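Local coordinates for N-acetylmuramoyl-L-alanine amidase domain-containing protein SAOUHSC_02979 (Staphylococcus aureus, PDB 5T1Q) that is a secreted hydrolase that probably cleaves amide bonds in bacterial peptidoglycan, this chain holding its glucosaminidase-like and CHAP regions, at residues A[311-319]-A[328-336]. Residues are numbered along the deposited sequence; the frame is centred on the assembly and turned at random.
Sequences HYGHVAFVE and VISESNVKG
Ser330 OG is gripped twice: it donates to Glu319 OE2 at 2.6 Å, meeting the anti side of the carboxylate, and is also hydrogen-bonded to Tyr256 OH. With CG anti to its carbonyl carbon and a bend at chi2 (-72°), Glu319 brings its carboxylate to that hydroxyl, while its OE1 pairs with Arg260 in a salt bridge. Between the strands, Phe317 N reaches Ser330 O at 2.9 Å in a nearly straight bond, and Ser330 N returns to Phe317 O at 3.0 Å, defining an antiparallel hydrogen-bonded pair. Diagonally across the strands, the methyl of Ala316 packs on Ile329 CD1 at 3.9 Å. Toward His314 the strands, whose directions are 144° apart, diverge, and a water donates to Val315 O and accepts a longer bond from Ser332 N (3.3 Å). Here His314 NE2 donates to Glu331 OE1 (2.7 Å), with ring and carboxylate planes 54° apart, and Val334 CG1 approaches His314 CE1 obliquely at 3.4 Å. Glu331 OE2 forms a salt bridge with Arg343. With Cys253 touching the imidazole, the geometry is consistent with the Cys-His-Glu triad of a CHAP domain. This hairpin lies between strands 298-301 and 339-345 in the mixed sheet, and helix 253-262 packs against Phe317 and Ser332.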
ATOM      1  N   HIS A 311      -2.724  21.414  -7.517  0.50 33.09           N
ATOM      2  CA  HIS A 311      -1.520  21.443  -8.343  0.50 33.20           C
ATOM      3  C   HIS A 311      -1.465  20.269  -9.302  0.50 31.05           C
ATOM      4  O   HIS A 311      -1.233  20.451 -10.494  0.50 30.73           O
ATOM      5  CB  HIS A 311      -0.275  21.470  -7.447  0.50 34.84           C
ATOM      6  CG  HIS A 311       1.009  21.154  -8.157  0.50 35.87           C
ATOM      7  ND1 HIS A 311       1.335  21.677  -9.390  0.50 36.31           N
ATOM      8  CD2 HIS A 311       2.087  20.436  -7.760  0.50 36.73           C
ATOM      9  CE1 HIS A 311       2.535  21.251  -9.747  0.50 36.73           C
ATOM     10  NE2 HIS A 311       3.016  20.501  -8.770  0.50 37.21           N
ATOM     11  N   TYR A 312      -1.747  19.078  -8.793  1.00 29.58           N
ATOM     12  CA  TYR A 312      -1.602  17.845  -9.590  1.00 28.58           C
ATOM     13  C   TYR A 312      -2.829  17.344 -10.330  1.00 25.46           C
ATOM     14  O   TYR A 312      -2.694  16.512 -11.211  1.00 24.56           O
ATOM     15  CB  TYR A 312      -1.113  16.680  -8.721  1.00 30.77           C
ATOM     16  CG  TYR A 312       0.261  16.812  -8.105  1.00 34.70           C
ATOM     17  CD1 TYR A 312       1.333  17.322  -8.829  1.00 37.46           C
ATOM     18  CD2 TYR A 312       0.518  16.291  -6.844  1.00 37.51           C
ATOM     19  CE1 TYR A 312       2.605  17.390  -8.273  1.00 40.64           C
ATOM     20  CE2 TYR A 312       1.786  16.348  -6.286  1.00 40.60           C
ATOM     21  CZ  TYR A 312       2.824  16.899  -7.002  1.00 41.03           C
ATOM     22  OH  TYR A 312       4.080  16.972  -6.445  1.00 44.31           O
ATOM     23  N   GLY A 313      -4.016  17.808  -9.977  1.00 23.06           N
ATOM     24  CA  GLY A 313      -5.222  17.264 -10.578  1.00 21.32           C
ATOM     25  C   GLY A 313      -5.371  15.819 -10.112  1.00 19.93           C
ATOM     26  O   GLY A 313      -4.846  15.429  -9.070  1.00 19.41           O
ATOM     27  N   HIS A 314      -6.029  15.010 -10.914  1.00 18.51           N
ATOM     28  CA  HIS A 314      -6.275  13.641 -10.544  1.00 18.25           C
ATOM     29  C   HIS A 314      -6.566  12.810 -11.771  1.00 16.75           C
ATOM     30  O   HIS A 314      -6.951  13.346 -12.803  1.00 17.07           O
ATOM     31  CB  HIS A 314      -7.467  13.616  -9.568  1.00 19.03           C
ATOM     32  CG  HIS A 314      -7.808  12.259  -9.062  1.00 19.61           C
ATOM     33  ND1 HIS A 314      -6.943  11.525  -8.283  1.00 20.75           N
ATOM     34  CD2 HIS A 314      -8.930  11.515  -9.185  1.00 20.10           C
ATOM     35  CE1 HIS A 314      -7.507  10.364  -7.976  1.00 20.82           C
ATOM     36  NE2 HIS A 314      -8.709  10.330  -8.518  1.00 20.39           N
ATOM     37  N   VAL A 315      -6.350  11.507 -11.664  1.00 15.79           N
ATOM     38  CA  VAL A 315      -6.664  10.582 -12.731  1.00 15.31           C
ATOM     39  C   VAL A 315      -7.305   9.326 -12.121  1.00 15.02           C
ATOM     40  O   VAL A 315      -6.923   8.870 -11.041  1.00 14.85           O
ATOM     41  CB  VAL A 315      -5.445  10.298 -13.652  1.00 15.67           C
ATOM     42  CG1 VAL A 315      -4.338   9.541 -12.922  1.00 16.01           C
ATOM     43  CG2 VAL A 315      -5.863   9.541 -14.889  1.00 15.74           C
ATOM     44  N   ALA A 316      -8.298   8.788 -12.824  1.00 14.67           N
ATOM     45  CA  ALA A 316      -9.051   7.619 -12.377  1.00 14.74           C
ATOM     46  C   ALA A 316      -9.368   6.741 -13.565  1.00 14.94           C
ATOM     47  O   ALA A 316      -9.118   7.129 -14.708  1.00 15.63           O
ATOM     48  CB  ALA A 316     -10.332   8.051 -11.688  1.00 14.69           C
ATOM     49  N   PHE A 317      -9.893   5.551 -13.296  1.00 14.88           N
ATOM     50  CA  PHE A 317     -10.234   4.587 -14.335  1.00 15.18           C
ATOM     51  C   PHE A 317     -11.749   4.470 -14.461  1.00 15.27           C
ATOM     52  O   PHE A 317     -12.432   4.306 -13.455  1.00 15.39           O
ATOM     53  CB  PHE A 317      -9.619   3.227 -13.982  1.00 15.59           C
ATOM     54  CG  PHE A 317      -9.924   2.139 -14.981  1.00 16.11           C
ATOM     55  CD1 PHE A 317      -9.176   2.018 -16.133  1.00 16.64           C
ATOM     56  CD2 PHE A 317     -10.959   1.244 -14.770  1.00 16.40           C
ATOM     57  CE1 PHE A 317      -9.443   1.022 -17.068  1.00 17.26           C
ATOM     58  CE2 PHE A 317     -11.248   0.252 -15.705  1.00 17.04           C
ATOM     59  CZ  PHE A 317     -10.478   0.138 -16.852  1.00 17.41           C
ATOM     60  N   VAL A 318     -12.275   4.558 -15.682  1.00 15.73           N
ATOM     61  CA  VAL A 318     -13.715   4.441 -15.909  1.00 16.24           C
ATOM     62  C   VAL A 318     -14.150   2.957 -15.907  1.00 17.22           C
ATOM     63  O   VAL A 318     -13.861   2.217 -16.851  1.00 17.11           O
ATOM     64  CB  VAL A 318     -14.139   5.080 -17.246  1.00 16.44           C
ATOM     65  CG1 VAL A 318     -15.647   4.950 -17.463  1.00 16.49           C
ATOM     66  CG2 VAL A 318     -13.724   6.536 -17.299  1.00 16.21           C
ATOM     67  N   GLU A 319     -14.834   2.532 -14.842  1.00 17.40           N
ATOM     68  CA  GLU A 319     -15.335   1.159 -14.743  1.00 18.05           C
ATOM     69  C   GLU A 319     -16.621   0.981 -15.555  1.00 18.96           C
ATOM     70  O   GLU A 319     -16.862  -0.076 -16.122  1.00 19.80           O
ATOM     71  CB  GLU A 319     -15.635   0.782 -13.294  1.00 17.71           C
ATOM     72  CG  GLU A 319     -14.448   0.821 -12.346  1.00 17.90           C
ATOM     73  CD  GLU A 319     -13.437  -0.305 -12.544  1.00 18.49           C
ATOM     74  OE1 GLU A 319     -13.697  -1.259 -13.328  1.00 19.09           O
ATOM     75  OE2 GLU A 319     -12.376  -0.251 -11.878  1.00 18.35           O
ATOM     76  N   VAL A 328     -18.926   5.550 -13.413  1.00 17.79           N
ATOM     77  CA  VAL A 328     -18.446   4.899 -12.209  1.00 17.69           C
ATOM     78  C   VAL A 328     -16.941   4.797 -12.408  1.00 17.67           C
ATOM     79  O   VAL A 328     -16.479   4.248 -13.427  1.00 17.20           O
ATOM     80  CB  VAL A 328     -19.019   3.495 -12.040  1.00 18.00           C
ATOM     81  CG1 VAL A 328     -18.492   2.865 -10.755  1.00 18.09           C
ATOM     82  CG2 VAL A 328     -20.540   3.536 -12.043  1.00 18.57           C
ATOM     83  N   ILE A 329     -16.179   5.322 -11.446  1.00 17.30           N
ATOM     84  CA  ILE A 329     -14.736   5.327 -11.532  1.00 17.14           C
ATOM     85  C   ILE A 329     -14.096   4.638 -10.334  1.00 17.18           C
ATOM     86  O   ILE A 329     -14.696   4.580  -9.267  1.00 17.11           O
ATOM     87  CB  ILE A 329     -14.167   6.770 -11.610  1.00 16.98           C
ATOM     88  CG1 ILE A 329     -14.531   7.594 -10.372  1.00 17.12           C
ATOM     89  CG2 ILE A 329     -14.687   7.470 -12.846  1.00 17.60           C
ATOM     90  CD1 ILE A 329     -13.872   8.957 -10.291  1.00 16.96           C
ATOM     91  N   SER A 330     -12.876   4.129 -10.533  1.00 16.72           N
ATOM     92  CA  SER A 330     -12.082   3.559  -9.465  1.00 17.21           C
ATOM     93  C   SER A 330     -10.764   4.363  -9.441  1.00 17.71           C
ATOM     94  O   SER A 330     -10.287   4.867 -10.475  1.00 17.22           O
ATOM     95  CB  SER A 330     -11.860   2.047  -9.640  1.00 17.51           C
ATOM     96  OG  SER A 330     -11.098   1.749 -10.793  1.00 17.28           O
ATOM     97  N   GLU A 331     -10.170   4.467  -8.267  1.00 18.70           N
ATOM     98  CA  GLU A 331      -8.999   5.314  -8.086  1.00 20.23           C
ATOM     99  C   GLU A 331      -8.283   4.912  -6.808  1.00 21.22           C
ATOM    100  O   GLU A 331      -8.805   4.112  -6.047  1.00 21.19           O
ATOM    101  CB  GLU A 331      -9.471   6.766  -7.998  1.00 20.83           C
ATOM    102  CG  GLU A 331     -10.544   6.950  -6.931  1.00 21.84           C
ATOM    103  CD  GLU A 331     -11.368   8.209  -7.069  1.00 23.60           C
ATOM    104  OE1 GLU A 331     -10.990   9.126  -7.838  1.00 25.77           O
ATOM    105  OE2 GLU A 331     -12.417   8.290  -6.380  1.00 23.78           O
ATOM    106  N   SER A 332      -7.087   5.455  -6.591  1.00 22.22           N
ATOM    107  CA  SER A 332      -6.318   5.160  -5.399  1.00 24.13           C
ATOM    108  C   SER A 332      -5.947   6.440  -4.677  1.00 25.56           C
ATOM    109  O   SER A 332      -5.881   7.509  -5.276  1.00 24.31           O
ATOM    110  CB  SER A 332      -5.026   4.428  -5.762  1.00 25.74           C
ATOM    111  OG  SER A 332      -4.176   5.277  -6.541  1.00 26.03           O
ATOM    112  N   ASN A 333      -5.694   6.288  -3.383  1.00 28.86           N
ATOM    113  CA  ASN A 333      -5.255   7.345  -2.488  1.00 32.49           C
ATOM    114  C   ASN A 333      -6.106   8.624  -2.380  1.00 34.38           C
ATOM    115  O   ASN A 333      -5.565   9.694  -2.135  1.00 35.30           O
ATOM    116  CB  ASN A 333      -3.746   7.635  -2.695  1.00 34.82           C
ATOM    117  CG  ASN A 333      -2.854   6.520  -2.119  1.00 37.79           C
ATOM    118  OD1 ASN A 333      -3.168   5.332  -2.222  1.00 43.06           O
ATOM    119  ND2 ASN A 333      -1.763   6.898  -1.500  1.00 39.93           N
ATOM    120  N   VAL A 334      -7.433   8.504  -2.524  1.00 35.16           N
ATOM    121  CA  VAL A 334      -8.330   9.646  -2.269  1.00 36.72           C
ATOM    122  C   VAL A 334      -9.133   9.399  -0.982  1.00 36.66           C
ATOM    123  O   VAL A 334      -9.427  10.336  -0.259  1.00 37.00           O
ATOM    124  CB  VAL A 334      -9.305   9.991  -3.433  1.00 37.56           C
ATOM    125  CG1 VAL A 334      -8.553  10.093  -4.740  1.00 37.67           C
ATOM    126  CG2 VAL A 334     -10.449   9.001  -3.540  1.00 38.37           C
ATOM    127  N   LYS A 335      -9.465   8.143  -0.696  1.00 37.64           N
ATOM    128  CA  LYS A 335     -10.243   7.807   0.497  1.00 39.67           C
ATOM    129  C   LYS A 335      -9.323   7.639   1.711  1.00 40.13           C
ATOM    130  O   LYS A 335      -9.747   7.826   2.855  1.00 44.73           O
ATOM    131  CB  LYS A 335     -11.073   6.536   0.250  1.00 42.28           C
ATOM    132  CG  LYS A 335     -12.168   6.264   1.279  1.00 46.66           C
ATOM    133  CD  LYS A 335     -13.291   7.304   1.201  1.00 50.30           C
ATOM    134  CE  LYS A 335     -14.313   7.161   2.329  1.00 52.77           C
ATOM    135  NZ  LYS A 335     -15.024   5.851   2.324  1.00 53.69           N
ATOM    136  N   GLY A 336      -8.061   7.316   1.459  1.00 36.52           N
ATOM    137  CA  GLY A 336      -7.078   7.137   2.525  1.00 35.11           C
ATOM    138  C   GLY A 336      -5.760   6.621   1.966  1.00 33.58           C
ATOM    139  O   GLY A 336      -5.661   6.299   0.780  1.00 30.79           O
TER
HETATM  140  O   HOH W   1      -6.369   6.572  -9.574  1.00 16.42           O